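TonB-dependent siderophore receptor (Pseudomonas aeruginosa 39016, PDB 5NEC) probably takes up iron-loaded siderophores, and perhaps siderophore-drug conjugates, across the outer membrane in a TonB-dependent way. Local coordinates at residues A201-V206 against A717-G722; G243-K248 against T314-S319; P257-N262 against T672-D677; V263-F268 against D704-D709; D663-D668 against D709-A714. One frame throughout, in Å; residues are numbered along the deposited sequence.

Contact 1 (A201-V206 against A717-G722)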
# COMPACT_ATOMS: atom_id res chain seq x y z
N ALA A 201 -18.62 -7.34 -4.96
CA ALA A 201 -19.07 -8.63 -5.50
C ALA A 201 -18.88 -9.76 -4.48
O ALA A 201 -17.78 -9.93 -3.93
CB ALA A 201 -18.33 -8.97 -6.79
N GLY A 202 -19.96 -10.50 -4.24
CA GLY A 202 -19.95 -11.60 -3.31
C GLY A 202 -19.92 -11.23 -1.85
O GLY A 202 -19.59 -12.08 -1.03
N ARG A 203 -20.23 -9.98 -1.50
CA ARG A 203 -20.37 -9.59 -0.09
C ARG A 203 -21.72 -8.86 0.08
O ARG A 203 -21.95 -7.82 -0.54
CB ARG A 203 -19.22 -8.67 0.36
CG ARG A 203 -17.81 -9.13 0.02
CD ARG A 203 -17.37 -10.40 0.73
NE ARG A 203 -17.50 -10.31 2.18
CZ ARG A 203 -18.26 -11.10 2.96
NH1 ARG A 203 -18.97 -12.10 2.49
NH2 ARG A 203 -18.28 -10.87 4.26
N ASP A 204 -22.61 -9.40 0.91
CA ASP A 204 -23.90 -8.77 1.17
C ASP A 204 -23.66 -7.41 1.90
O ASP A 204 -22.86 -7.33 2.83
CB ASP A 204 -24.83 -9.69 2.02
CG ASP A 204 -25.31 -10.97 1.27
OD1 ASP A 204 -25.15 -11.08 0.03
OD2 ASP A 204 -25.88 -11.87 1.92
N GLU A 205 -24.31 -6.36 1.41
CA GLU A 205 -24.41 -5.04 2.06
C GLU A 205 -23.14 -4.18 2.11
O GLU A 205 -23.23 -2.97 2.28
CB GLU A 205 -24.97 -5.16 3.48
CG GLU A 205 -26.33 -5.82 3.59
CD GLU A 205 -27.40 -5.11 2.79
OE1 GLU A 205 -27.42 -3.86 2.74
OE2 GLU A 205 -28.23 -5.84 2.21
N VAL A 206 -21.96 -4.77 1.97
CA VAL A 206 -20.72 -4.06 2.12
C VAL A 206 -20.64 -3.07 0.96
O VAL A 206 -21.01 -3.41 -0.17
CB VAL A 206 -19.53 -5.02 2.09
CG1 VAL A 206 -18.20 -4.29 2.00
CG2 VAL A 206 -19.58 -5.91 3.32
N ALA A 717 -10.80 -13.58 9.11
CA ALA A 717 -10.09 -13.19 7.91
C ALA A 717 -11.01 -12.40 6.98
O ALA A 717 -12.24 -12.51 7.03
CB ALA A 717 -9.60 -14.43 7.18
N SER A 718 -10.38 -11.62 6.11
CA SER A 718 -11.09 -10.80 5.15
C SER A 718 -11.25 -11.57 3.85
O SER A 718 -10.28 -12.12 3.36
CB SER A 718 -10.34 -9.51 4.89
OG SER A 718 -10.92 -8.82 3.80
N GLN A 719 -12.46 -11.59 3.31
CA GLN A 719 -12.76 -12.24 2.04
C GLN A 719 -12.67 -11.24 0.90
O GLN A 719 -13.17 -10.14 1.00
CB GLN A 719 -14.17 -12.87 2.10
CG GLN A 719 -14.59 -13.62 0.84
CD GLN A 719 -15.94 -14.34 1.01
OE1 GLN A 719 -16.12 -15.16 1.92
NE2 GLN A 719 -16.88 -14.04 0.12
N ALA A 720 -12.03 -11.61 -0.20
CA ALA A 720 -11.83 -10.70 -1.32
C ALA A 720 -13.08 -10.64 -2.16
O ALA A 720 -14.03 -11.41 -1.97
CB ALA A 720 -10.67 -11.17 -2.19
N ALA A 721 -13.07 -9.72 -3.10
CA ALA A 721 -14.19 -9.54 -4.00
C ALA A 721 -14.32 -10.76 -4.90
O ALA A 721 -13.33 -11.46 -5.19
CB ALA A 721 -13.99 -8.28 -4.82
N GLY A 722 -15.54 -11.04 -5.33
CA GLY A 722 -15.81 -12.08 -6.33
C GLY A 722 -15.62 -11.55 -7.75
O GLY A 722 -15.03 -10.49 -7.94
O HOH W 1 -16.61 -12.00 -1.91

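Contact 2 (G243-K248 against T314-S319)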
# COMPACT_ATOMS: atom_id res chain seq x y z
N GLY A 243 -15.80 -9.61 7.52
CA GLY A 243 -15.02 -10.82 7.25
C GLY A 243 -15.75 -12.07 7.73
O GLY A 243 -16.93 -12.03 8.07
N ILE A 244 -15.00 -13.17 7.75
CA ILE A 244 -15.49 -14.52 7.95
C ILE A 244 -14.68 -15.10 9.08
O ILE A 244 -13.44 -15.01 9.06
CB ILE A 244 -15.28 -15.36 6.68
CG1 ILE A 244 -15.96 -14.70 5.47
CG2 ILE A 244 -15.79 -16.80 6.85
CD1 ILE A 244 -17.46 -14.52 5.60
N PRO A 245 -15.36 -15.68 10.09
CA PRO A 245 -14.60 -16.24 11.22
C PRO A 245 -13.76 -17.48 10.85
O PRO A 245 -14.12 -18.25 9.95
CB PRO A 245 -15.70 -16.63 12.22
CG PRO A 245 -16.92 -16.83 11.39
CD PRO A 245 -16.80 -15.91 10.22
N TYR A 246 -12.65 -17.64 11.56
CA TYR A 246 -11.90 -18.89 11.57
C TYR A 246 -12.77 -19.97 12.23
O TYR A 246 -13.46 -19.72 13.22
CB TYR A 246 -10.59 -18.78 12.37
CG TYR A 246 -9.56 -17.87 11.76
CD1 TYR A 246 -9.14 -18.04 10.44
CD2 TYR A 246 -8.99 -16.82 12.50
CE1 TYR A 246 -8.20 -17.19 9.87
CE2 TYR A 246 -8.04 -15.98 11.93
CZ TYR A 246 -7.64 -16.17 10.63
OH TYR A 246 -6.70 -15.34 10.05
N ALA A 247 -12.72 -21.17 11.65
CA ALA A 247 -13.25 -22.37 12.34
C ALA A 247 -12.49 -22.50 13.65
O ALA A 247 -11.35 -22.03 13.75
CB ALA A 247 -13.07 -23.62 11.48
N LYS A 248 -13.14 -23.04 14.68
CA LYS A 248 -12.51 -23.17 15.98
C LYS A 248 -12.56 -24.64 16.45
O LYS A 248 -13.53 -25.08 17.08
CB LYS A 248 -13.15 -22.21 17.00
CG LYS A 248 -12.37 -22.09 18.32
CD LYS A 248 -13.29 -21.68 19.46
CE LYS A 248 -12.77 -22.05 20.84
NZ LYS A 248 -11.42 -21.50 21.04
N THR A 314 -18.05 -4.80 12.94
CA THR A 314 -18.36 -6.08 13.58
C THR A 314 -17.30 -7.13 13.26
O THR A 314 -16.83 -7.22 12.13
CB THR A 314 -19.74 -6.57 13.14
OG1 THR A 314 -20.73 -5.59 13.46
CG2 THR A 314 -20.10 -7.92 13.79
N GLN A 315 -16.91 -7.91 14.26
CA GLN A 315 -16.04 -9.08 14.06
C GLN A 315 -16.81 -10.34 14.45
O GLN A 315 -17.40 -10.39 15.53
CB GLN A 315 -14.78 -8.99 14.90
CG GLN A 315 -14.09 -7.66 14.74
CD GLN A 315 -12.75 -7.58 15.44
OE1 GLN A 315 -12.10 -6.53 15.37
NE2 GLN A 315 -12.32 -8.65 16.11
N PRO A 316 -16.80 -11.35 13.58
CA PRO A 316 -17.61 -12.54 13.83
C PRO A 316 -17.04 -13.46 14.90
O PRO A 316 -16.04 -14.13 14.68
CB PRO A 316 -17.66 -13.22 12.46
CG PRO A 316 -16.40 -12.81 11.77
CD PRO A 316 -15.94 -11.52 12.39
N ASP A 317 -17.67 -13.40 16.08
CA ASP A 317 -17.52 -14.34 17.20
C ASP A 317 -16.32 -14.23 18.12
O ASP A 317 -16.34 -14.81 19.20
CB ASP A 317 -17.67 -15.81 16.73
CG ASP A 317 -18.37 -16.69 17.77
OD1 ASP A 317 -19.33 -16.17 18.39
OD2 ASP A 317 -17.96 -17.86 17.98
N ASP A 318 -15.29 -13.49 17.72
CA ASP A 318 -14.00 -13.42 18.44
C ASP A 318 -13.59 -14.67 19.25
O ASP A 318 -13.24 -14.59 20.42
CB ASP A 318 -13.91 -12.12 19.27
CG ASP A 318 -13.47 -10.89 18.43
OD1 ASP A 318 -13.70 -10.83 17.19
OD2 ASP A 318 -12.88 -9.96 19.04
N SER A 319 -13.62 -15.82 18.57
CA SER A 319 -13.08 -17.10 19.09
C SER A 319 -13.73 -17.61 20.37
O SER A 319 -13.11 -18.28 21.19
CB SER A 319 -11.56 -16.99 19.26
OG SER A 319 -10.98 -16.52 18.06

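Contact 3 (P257-N262 against T672-D677)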
# COMPACT_ATOMS: atom_id res chain seq x y z
N PRO A 257 -3.63 -26.21 12.21
CA PRO A 257 -4.12 -24.84 12.26
C PRO A 257 -5.53 -24.71 11.67
O PRO A 257 -5.90 -25.51 10.84
CB PRO A 257 -3.08 -24.08 11.41
CG PRO A 257 -2.60 -25.07 10.43
CD PRO A 257 -2.56 -26.36 11.20
N ASP A 258 -6.27 -23.70 12.11
CA ASP A 258 -7.61 -23.42 11.56
C ASP A 258 -7.63 -22.40 10.42
O ASP A 258 -6.79 -21.52 10.33
CB ASP A 258 -8.57 -22.98 12.67
CG ASP A 258 -9.21 -24.17 13.40
OD1 ASP A 258 -9.68 -25.14 12.74
OD2 ASP A 258 -9.29 -24.11 14.65
N LYS A 259 -8.62 -22.54 9.55
CA LYS A 259 -8.87 -21.66 8.43
C LYS A 259 -10.35 -21.16 8.44
O LYS A 259 -11.15 -21.63 9.24
CB LYS A 259 -8.52 -22.40 7.13
CG LYS A 259 -9.39 -23.61 6.84
CD LYS A 259 -9.12 -24.12 5.44
CE LYS A 259 -10.19 -25.08 4.95
NZ LYS A 259 -10.43 -24.83 3.49
N PRO A 260 -10.70 -20.19 7.57
CA PRO A 260 -12.06 -19.65 7.66
C PRO A 260 -13.13 -20.70 7.49
O PRO A 260 -12.96 -21.61 6.72
CB PRO A 260 -12.12 -18.63 6.51
CG PRO A 260 -10.71 -18.19 6.35
CD PRO A 260 -9.89 -19.42 6.61
N VAL A 261 -14.23 -20.55 8.22
CA VAL A 261 -15.40 -21.43 8.02
C VAL A 261 -15.89 -21.36 6.57
O VAL A 261 -15.68 -20.37 5.89
CB VAL A 261 -16.55 -21.14 9.00
CG1 VAL A 261 -16.10 -21.37 10.43
CG2 VAL A 261 -17.09 -19.72 8.83
N ASN A 262 -16.52 -22.44 6.10
CA ASN A 262 -17.13 -22.49 4.79
C ASN A 262 -18.63 -22.23 4.92
O ASN A 262 -19.38 -23.08 5.36
CB ASN A 262 -16.83 -23.82 4.12
CG ASN A 262 -17.25 -23.85 2.66
OD1 ASN A 262 -17.01 -22.90 1.90
ND2 ASN A 262 -17.89 -24.94 2.24
N THR A 672 -1.32 -20.78 14.22
CA THR A 672 -2.55 -21.53 14.56
C THR A 672 -3.74 -21.19 13.67
O THR A 672 -4.75 -21.90 13.69
CB THR A 672 -2.97 -21.30 16.03
OG1 THR A 672 -3.40 -19.95 16.23
CG2 THR A 672 -1.82 -21.61 16.99
N VAL A 673 -3.63 -20.10 12.91
CA VAL A 673 -4.68 -19.72 11.95
C VAL A 673 -4.05 -19.29 10.63
O VAL A 673 -2.91 -18.81 10.60
CB VAL A 673 -5.62 -18.60 12.48
CG1 VAL A 673 -6.36 -19.08 13.72
CG2 VAL A 673 -4.86 -17.30 12.78
N TYR A 674 -4.79 -19.48 9.54
CA TYR A 674 -4.25 -19.25 8.21
C TYR A 674 -5.37 -19.11 7.20
O TYR A 674 -6.51 -19.47 7.48
CB TYR A 674 -3.29 -20.40 7.80
CG TYR A 674 -3.97 -21.65 7.28
CD1 TYR A 674 -4.42 -22.63 8.16
CD2 TYR A 674 -4.13 -21.87 5.91
CE1 TYR A 674 -5.02 -23.80 7.70
CE2 TYR A 674 -4.73 -23.01 5.43
CZ TYR A 674 -5.17 -23.98 6.32
OH TYR A 674 -5.78 -25.11 5.82
N VAL A 675 -5.02 -18.56 6.03
CA VAL A 675 -5.90 -18.56 4.87
C VAL A 675 -5.24 -19.35 3.76
O VAL A 675 -4.02 -19.22 3.57
CB VAL A 675 -6.29 -17.15 4.36
CG1 VAL A 675 -7.08 -16.42 5.44
CG2 VAL A 675 -5.09 -16.35 3.87
N PRO A 676 -6.02 -20.17 3.05
CA PRO A 676 -5.41 -21.05 2.06
C PRO A 676 -4.87 -20.30 0.83
O PRO A 676 -5.25 -19.17 0.57
CB PRO A 676 -6.56 -21.97 1.67
CG PRO A 676 -7.77 -21.12 1.82
CD PRO A 676 -7.50 -20.24 3.01
N ASP A 677 -4.00 -20.98 0.09
CA ASP A 677 -3.49 -20.51 -1.18
C ASP A 677 -4.60 -20.43 -2.24
O ASP A 677 -5.65 -21.06 -2.07
CB ASP A 677 -2.32 -21.39 -1.68
CG ASP A 677 -2.75 -22.80 -2.12
OD1 ASP A 677 -3.73 -23.35 -1.61
OD2 ASP A 677 -2.06 -23.39 -2.99

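Contact 4 (V263-F268 against D704-D709)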
# COMPACT_ATOMS: atom_id res chain seq x y z
N VAL A 263 -19.04 -21.03 4.54
CA VAL A 263 -20.43 -20.59 4.57
C VAL A 263 -20.76 -19.97 3.22
O VAL A 263 -19.90 -19.88 2.34
CB VAL A 263 -20.67 -19.56 5.71
CG1 VAL A 263 -20.46 -20.21 7.08
CG2 VAL A 263 -19.78 -18.32 5.57
N ASP A 264 -22.00 -19.54 3.01
CA ASP A 264 -22.36 -18.94 1.73
C ASP A 264 -21.46 -17.73 1.45
O ASP A 264 -21.02 -17.02 2.36
CB ASP A 264 -23.83 -18.54 1.72
CG ASP A 264 -24.76 -19.75 1.59
OD1 ASP A 264 -24.28 -20.92 1.48
OD2 ASP A 264 -25.99 -19.54 1.59
N ARG A 265 -21.17 -17.52 0.17
CA ARG A 265 -20.21 -16.52 -0.27
C ARG A 265 -20.49 -15.11 0.30
O ARG A 265 -19.57 -14.45 0.77
CB ARG A 265 -20.18 -16.47 -1.79
CG ARG A 265 -19.05 -15.62 -2.37
CD ARG A 265 -19.33 -15.25 -3.84
NE ARG A 265 -19.20 -16.42 -4.68
CZ ARG A 265 -18.04 -16.94 -5.12
NH1 ARG A 265 -16.85 -16.39 -4.81
NH2 ARG A 265 -18.08 -18.03 -5.87
N GLY A 266 -21.76 -14.70 0.28
CA GLY A 266 -22.19 -13.34 0.64
C GLY A 266 -22.34 -13.03 2.12
O GLY A 266 -22.54 -11.87 2.47
N ASN A 267 -22.24 -14.04 2.99
CA ASN A 267 -22.50 -13.84 4.41
C ASN A 267 -21.74 -12.64 5.00
O ASN A 267 -20.51 -12.57 4.94
CB ASN A 267 -22.12 -15.08 5.23
CG ASN A 267 -23.15 -16.19 5.16
OD1 ASN A 267 -24.03 -16.20 4.31
ND2 ASN A 267 -23.05 -17.14 6.08
N PHE A 268 -22.51 -11.73 5.58
CA PHE A 268 -22.03 -10.56 6.28
C PHE A 268 -22.59 -10.60 7.72
O PHE A 268 -23.81 -10.65 7.93
CB PHE A 268 -22.49 -9.31 5.49
CG PHE A 268 -22.24 -8.00 6.17
CD1 PHE A 268 -20.98 -7.67 6.65
CD2 PHE A 268 -23.27 -7.08 6.33
CE1 PHE A 268 -20.74 -6.47 7.29
CE2 PHE A 268 -23.04 -5.88 6.97
CZ PHE A 268 -21.78 -5.57 7.44
N ASP A 704 -14.44 -16.52 -10.49
CA ASP A 704 -15.21 -16.28 -9.26
C ASP A 704 -14.66 -17.09 -8.07
O ASP A 704 -15.41 -17.64 -7.28
CB ASP A 704 -16.69 -16.59 -9.52
CG ASP A 704 -17.66 -15.81 -8.62
OD1 ASP A 704 -17.29 -14.77 -8.02
OD2 ASP A 704 -18.83 -16.24 -8.54
N LYS A 705 -13.34 -17.16 -7.96
CA LYS A 705 -12.70 -17.85 -6.86
C LYS A 705 -13.02 -17.13 -5.56
O LYS A 705 -12.90 -15.91 -5.48
CB LYS A 705 -11.19 -17.89 -7.09
CG LYS A 705 -10.36 -18.49 -5.97
CD LYS A 705 -10.64 -19.97 -5.76
CE LYS A 705 -9.72 -20.52 -4.69
NZ LYS A 705 -9.57 -22.00 -4.79
N LYS A 706 -13.43 -17.90 -4.55
CA LYS A 706 -13.57 -17.37 -3.21
C LYS A 706 -12.22 -17.53 -2.51
O LYS A 706 -11.65 -18.62 -2.49
CB LYS A 706 -14.69 -18.06 -2.43
CG LYS A 706 -15.09 -17.28 -1.18
CD LYS A 706 -16.27 -17.88 -0.42
CE LYS A 706 -15.87 -19.14 0.32
NZ LYS A 706 -17.08 -19.91 0.69
N TYR A 707 -11.69 -16.43 -1.99
CA TYR A 707 -10.40 -16.45 -1.33
C TYR A 707 -10.28 -15.30 -0.34
O TYR A 707 -11.11 -14.38 -0.32
CB TYR A 707 -9.24 -16.44 -2.34
CG TYR A 707 -9.03 -15.13 -3.08
CD1 TYR A 707 -8.14 -14.16 -2.58
CD2 TYR A 707 -9.70 -14.86 -4.27
CE1 TYR A 707 -7.95 -12.95 -3.25
CE2 TYR A 707 -9.51 -13.66 -4.95
CZ TYR A 707 -8.63 -12.71 -4.44
OH TYR A 707 -8.44 -11.53 -5.11
N PHE A 708 -9.24 -15.37 0.47
CA PHE A 708 -9.07 -14.48 1.59
C PHE A 708 -7.75 -13.77 1.47
O PHE A 708 -6.68 -14.37 1.54
CB PHE A 708 -9.17 -15.28 2.88
CG PHE A 708 -10.47 -16.01 3.03
CD1 PHE A 708 -11.56 -15.38 3.61
CD2 PHE A 708 -10.61 -17.31 2.55
CE1 PHE A 708 -12.78 -16.05 3.72
CE2 PHE A 708 -11.82 -17.98 2.66
CZ PHE A 708 -12.91 -17.35 3.24
N ASP A 709 -7.86 -12.46 1.27
CA ASP A 709 -6.72 -11.58 0.99
C ASP A 709 -6.04 -11.01 2.24
O ASP A 709 -4.98 -10.43 2.11
CB ASP A 709 -7.16 -10.44 0.06
CG ASP A 709 -8.29 -9.58 0.63
OD1 ASP A 709 -9.09 -10.06 1.45
OD2 ASP A 709 -8.40 -8.42 0.25

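Contact 5 (D663-D668 against D709-A714)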
# COMPACT_ATOMS: atom_id res chain seq x y z
N ASP A 663 0.45 -18.21 -2.02
CA ASP A 663 0.53 -19.42 -1.17
C ASP A 663 -0.27 -19.16 0.12
O ASP A 663 -0.73 -18.05 0.36
CB ASP A 663 2.01 -19.67 -0.84
CG ASP A 663 2.33 -21.10 -0.48
OD1 ASP A 663 1.45 -21.85 -0.02
OD2 ASP A 663 3.52 -21.45 -0.64
N LYS A 664 -0.45 -20.19 0.95
CA LYS A 664 -1.13 -20.00 2.23
C LYS A 664 -0.41 -18.91 3.06
O LYS A 664 0.78 -18.65 2.88
CB LYS A 664 -1.26 -21.32 2.99
CG LYS A 664 0.02 -21.83 3.66
CD LYS A 664 -0.22 -23.12 4.46
CE LYS A 664 -0.53 -24.31 3.55
NZ LYS A 664 -0.90 -25.51 4.36
N VAL A 665 -1.16 -18.25 3.93
CA VAL A 665 -0.62 -17.18 4.75
C VAL A 665 -1.14 -17.35 6.17
O VAL A 665 -2.36 -17.42 6.38
CB VAL A 665 -1.06 -15.81 4.19
CG1 VAL A 665 -0.74 -14.70 5.18
CG2 VAL A 665 -0.41 -15.54 2.83
N TYR A 666 -0.23 -17.40 7.13
CA TYR A 666 -0.56 -17.44 8.54
C TYR A 666 -0.90 -16.06 9.09
O TYR A 666 -0.29 -15.06 8.73
CB TYR A 666 0.60 -17.98 9.36
CG TYR A 666 0.89 -19.42 9.09
CD1 TYR A 666 0.13 -20.43 9.71
CD2 TYR A 666 1.92 -19.80 8.25
CE1 TYR A 666 0.40 -21.77 9.48
CE2 TYR A 666 2.19 -21.14 8.01
CZ TYR A 666 1.43 -22.11 8.63
OH TYR A 666 1.71 -23.41 8.38
N GLY A 667 -1.87 -16.04 9.99
CA GLY A 667 -2.29 -14.84 10.67
C GLY A 667 -1.45 -14.49 11.88
O GLY A 667 -1.28 -13.32 12.18
N ASP A 668 -0.95 -15.49 12.59
CA ASP A 668 -0.27 -15.26 13.88
C ASP A 668 1.14 -15.83 13.92
O ASP A 668 1.45 -16.76 13.16
CB ASP A 668 -1.09 -15.80 15.07
CG ASP A 668 -1.37 -17.32 14.97
OD1 ASP A 668 -1.44 -17.86 13.83
OD2 ASP A 668 -1.53 -17.97 16.04
N ASP A 709 -7.86 -12.46 1.27
CA ASP A 709 -6.72 -11.58 0.99
C ASP A 709 -6.04 -11.01 2.24
O ASP A 709 -4.98 -10.43 2.11
CB ASP A 709 -7.16 -10.44 0.06
CG ASP A 709 -8.29 -9.58 0.63
OD1 ASP A 709 -9.09 -10.06 1.45
OD2 ASP A 709 -8.40 -8.42 0.25
N LYS A 710 -6.64 -11.13 3.42
CA LYS A 710 -5.96 -10.75 4.68
C LYS A 710 -6.29 -11.76 5.76
O LYS A 710 -7.46 -12.10 5.96
CB LYS A 710 -6.38 -9.36 5.18
CG LYS A 710 -6.27 -8.23 4.17
CD LYS A 710 -7.10 -7.04 4.58
CE LYS A 710 -7.08 -5.98 3.51
NZ LYS A 710 -7.69 -6.42 2.23
N ALA A 711 -5.24 -12.25 6.42
CA ALA A 711 -5.38 -13.17 7.54
C ALA A 711 -4.99 -12.40 8.79
O ALA A 711 -3.85 -12.01 8.93
CB ALA A 711 -4.45 -14.36 7.35
N TYR A 712 -5.94 -12.18 9.70
CA TYR A 712 -5.64 -11.50 10.97
C TYR A 712 -5.15 -12.49 12.01
O TYR A 712 -5.33 -13.70 11.88
CB TYR A 712 -6.84 -10.68 11.46
CG TYR A 712 -7.28 -9.69 10.39
CD1 TYR A 712 -6.44 -8.63 10.01
CD2 TYR A 712 -8.48 -9.86 9.70
CE1 TYR A 712 -6.82 -7.74 9.01
CE2 TYR A 712 -8.87 -8.98 8.71
CZ TYR A 712 -8.03 -7.92 8.36
OH TYR A 712 -8.44 -7.07 7.36
N ALA A 713 -4.51 -11.96 13.04
CA ALA A 713 -3.84 -12.77 14.07
C ALA A 713 -4.78 -13.61 14.91
O ALA A 713 -4.36 -14.62 15.47
CB ALA A 713 -3.00 -11.89 14.98
N ALA A 714 -6.03 -13.18 15.01
CA ALA A 714 -7.03 -13.92 15.72
C ALA A 714 -8.40 -13.71 15.07
O ALA A 714 -8.60 -12.76 14.33
CB ALA A 714 -7.06 -13.49 17.18

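Contact 1 (A201-V206 against A717-G722)
Ala201 and Gly722 are joined through their backbones: Gly722 N donates to Ala201 O at 2.9 Å, and the bond is nearly straight, 165° at the hydrogen. The CB of Ala201 points to the same place and rests 3.8 Å from Gly722 N. Gly202 follows, and its carbonyl O lies 3.5 Å from Gln719 NE2.

Gln719 reaches across with CG anti to its backbone N (chi1 -179°). The Arg203 chain folds at chi2 and chi3, and its CD and NH1 each come 3.7 Å from Gln719 NE2. Gln719 CB lies over one face of the guanidinium. The guanidinium and the Gln719 amide are turned 51° against each other. The polar ends have partners elsewhere: Arg203 NE forms a salt bridge with Asp241 OD2, Arg203 NH2 bonds to Asn267 O and Gln719 NE2 to Arg265 O.

A water sits between the segments. It accepts from Gln719 NE2 at 2.9 Å and lies 2.6 Å from Ala720 O and 3.1 Å from Ala201 O.

The loop between barrel strands 187-200 and 206-219 is thus tied to the chain that follows strand 716-719. Asp241 probably offsets the charge of Arg203, which meets Gln719 without a hydrogen bond between them; a backbone bond and the water join the segments.

Contact 2 (G243-K248 against T314-S319)
Pro245 and Pro316 meet ring against ring, one obliquely across the other. Pro245 CD is 3.5 Å from Pro316 CG, tighter than usual for two carbons, and Pro245 CG is 3.8 Å from Pro316 CB. Pro316 CG also lies 3.5 Å from Pro245 N and 3.8 Å from Gly243 O. In return, Pro245 CB approaches Pro316 O at 3.5 Å. Tyr716 and Val328 also touch Pro316.

Further along, the end of the Lys248 chain lies by Ser319 O, with NZ 3.6 Å from it, not as a hydrogen bond. The hydroxyl of Ser319 bonds to His715. Within 314-319, Gln315 NE2 donates to the syn lone pair of Asp318 OD1 at 2.8 Å, while Asp318 OD2 forms a salt bridge with Arg331.

No hydrogen bond joins the two segments. The short strand 244-245 is held against the end of barrel strand 296-316 by proline carbons, while the hydroxyl of Ser319 and the carboxylate of Asp318 have partners outside the contact.

Contact 3 (P257-N262 against T672-D677)
Asp258 and Val673 form a single beta bridge, with two backbone hydrogen bonds. Asp258 N donates to Thr672 O at 2.8 Å. Tyr674 N donates to Asp258 O at 3.0 Å, bent to 138° at the hydrogen. CA-H...O contacts add to them. Val673 CA lies 3.2 Å from Asp258 O, so Asp258 O receives one N-H bond and one CA-H contact. Lys259 CA lies 3.4 Å from Tyr674 O.

The aromatic contact is made by Lys259. Its CB stands over one face of the Tyr674 ring, 4.0 Å from the centroid and shifted toward the rim, in a CH-pi contact. The two side chains run side by side in the same direction, and Lys259 CD reaches Tyr674 OH at 3.5 Å. Pro257 O lies in plane at the ring edge. Lys664 makes a cation-pi contact with the same ring.

Apolar packing completes the contact. Pro257 CG touches Tyr674 CD1 at 3.8 Å, and Pro260 CG touches Val675 CG1 at 4.1 Å. Phe708 also packs on Pro260 and Val675.

The carboxylate of Asp258 turns to Ser249 and Arg252. The 257-262 loop is therefore fixed to the start of barrel strand 674-688 by main-chain bonds, while the aliphatic part of Lys259 covers a ring face and its charged end continues past it.

Contact 4 (V263-F268 against D704-D709)
Arg265 and Asp704 meet in a polar surface contact between the long loop ahead of strand 276-291 and the chain leading into strand 708-711. The guanidinium and the carboxylate are stacked, their planes 13° apart. Asp704 OD2 stands over one face of the guanidinium, toward its rim and 3.3 Å from Arg265 NH2. This salt bridge acts by charge alone, since no N-H points at the oxygen. The N-H groups turn to the backbone instead. Arg265 NH1 and NH2 donate to Asp704 O at 3.1 and 3.0 Å, so both groups bond, weakly, to one carbonyl oxygen.

Arg265 sits in a type I beta turn from Asp264 to Asn267, closed by a bond from Asn267 N to Asp264 O. Its CG is anti to the backbone N (chi1 -170°), and a bend at chi3 (-71°) turns the NE end. Both segments lie in the loop region of a TonB-dependent receptor barrel, the second running into strand 708-711.

Lys706 slides past Arg265 in the opposite direction. Its CB lies 3.6 Å from Arg265 NH1, and its CD packs 4.1 Å from Arg265 CG. Lys706 NZ makes a weak bond to Val263 O at 3.3 Å and a further bond to Asn262 OD1. The two positive ends stay apart, with Lys706 NZ 6.5 Å from Arg265 NH1. The other carboxylate oxygen, Asp704 OD1, accepts from Arg723 N.

Contact 5 (D663-D668 against D709-A714)
Gly667 and Ala713 meet where the turn after barrel strand 653-666 passes the loop between strands 708-711 and 716-719. Their CA atoms are 4.3 Å apart. No hydrogen bond crosses the contact, but two CA-H...O contacts do. Gly667 CA approaches Tyr712 O at 3.5 Å, and Ala713 CA approaches Gly667 O at 3.2 Å. The two backbones can come this close because Gly667 has no side chain: a CB here would point at the other segment and run into Tyr712 O. Tyr712 O also accepts a hydrogen bond from Tyr246 OH.

Methyl groups add to these contacts. Ala711 CB points at the other strand and lies 3.8 Å from Val665 O, 4.0 Å from Gly667 CA and 4.3 Å from Val665 CG1. Ala713 CB rests 3.6 Å from Gly667 O. Asp668 brings CB, not its carboxylate, to Ala713 O at 3.5 Å. Its CG lies between the backbone N and the carbonyl carbon (chi1 59°), and the carboxylate bonds to Thr672 OG1 and to Val673 N.

Next to Ala711, Lys710 NZ bonds to Gln71 of the plug domain. Close main-chain packing through glycine and alanine here joins a strand-to-strand turn of the beta-barrel to the small three-stranded antiparallel sheet of 244-245, 716-719 and 708-711.

In the fold
Strands 244-245, 716-719 and 708-711 form one antiparallel sheet with 716-719 in the middle. Contacts 1, 2, 4 and 5 each use one of them; contact 3 packs against Phe708 and Ala717 through Pro260 and Val675. Within the sheet, Ala717 O of contact 1 pairs with Ile244 N of contact 2, and Ser718 N with Lys710 O of contact 5. Contacts 1 and 4 are closest, with centres about 6 Å apart, and are bonded directly. Contacts 3 and 5 have centres about 8 Å apart and share the pairing of strands 653-666 and 674-688. Contact 2 lies about 11 Å from contact 3, centre to centre, and backbone bonds join Pro245 to Val261 and Ala247 to Lys259. Contacts 4 and 5 share Asp709.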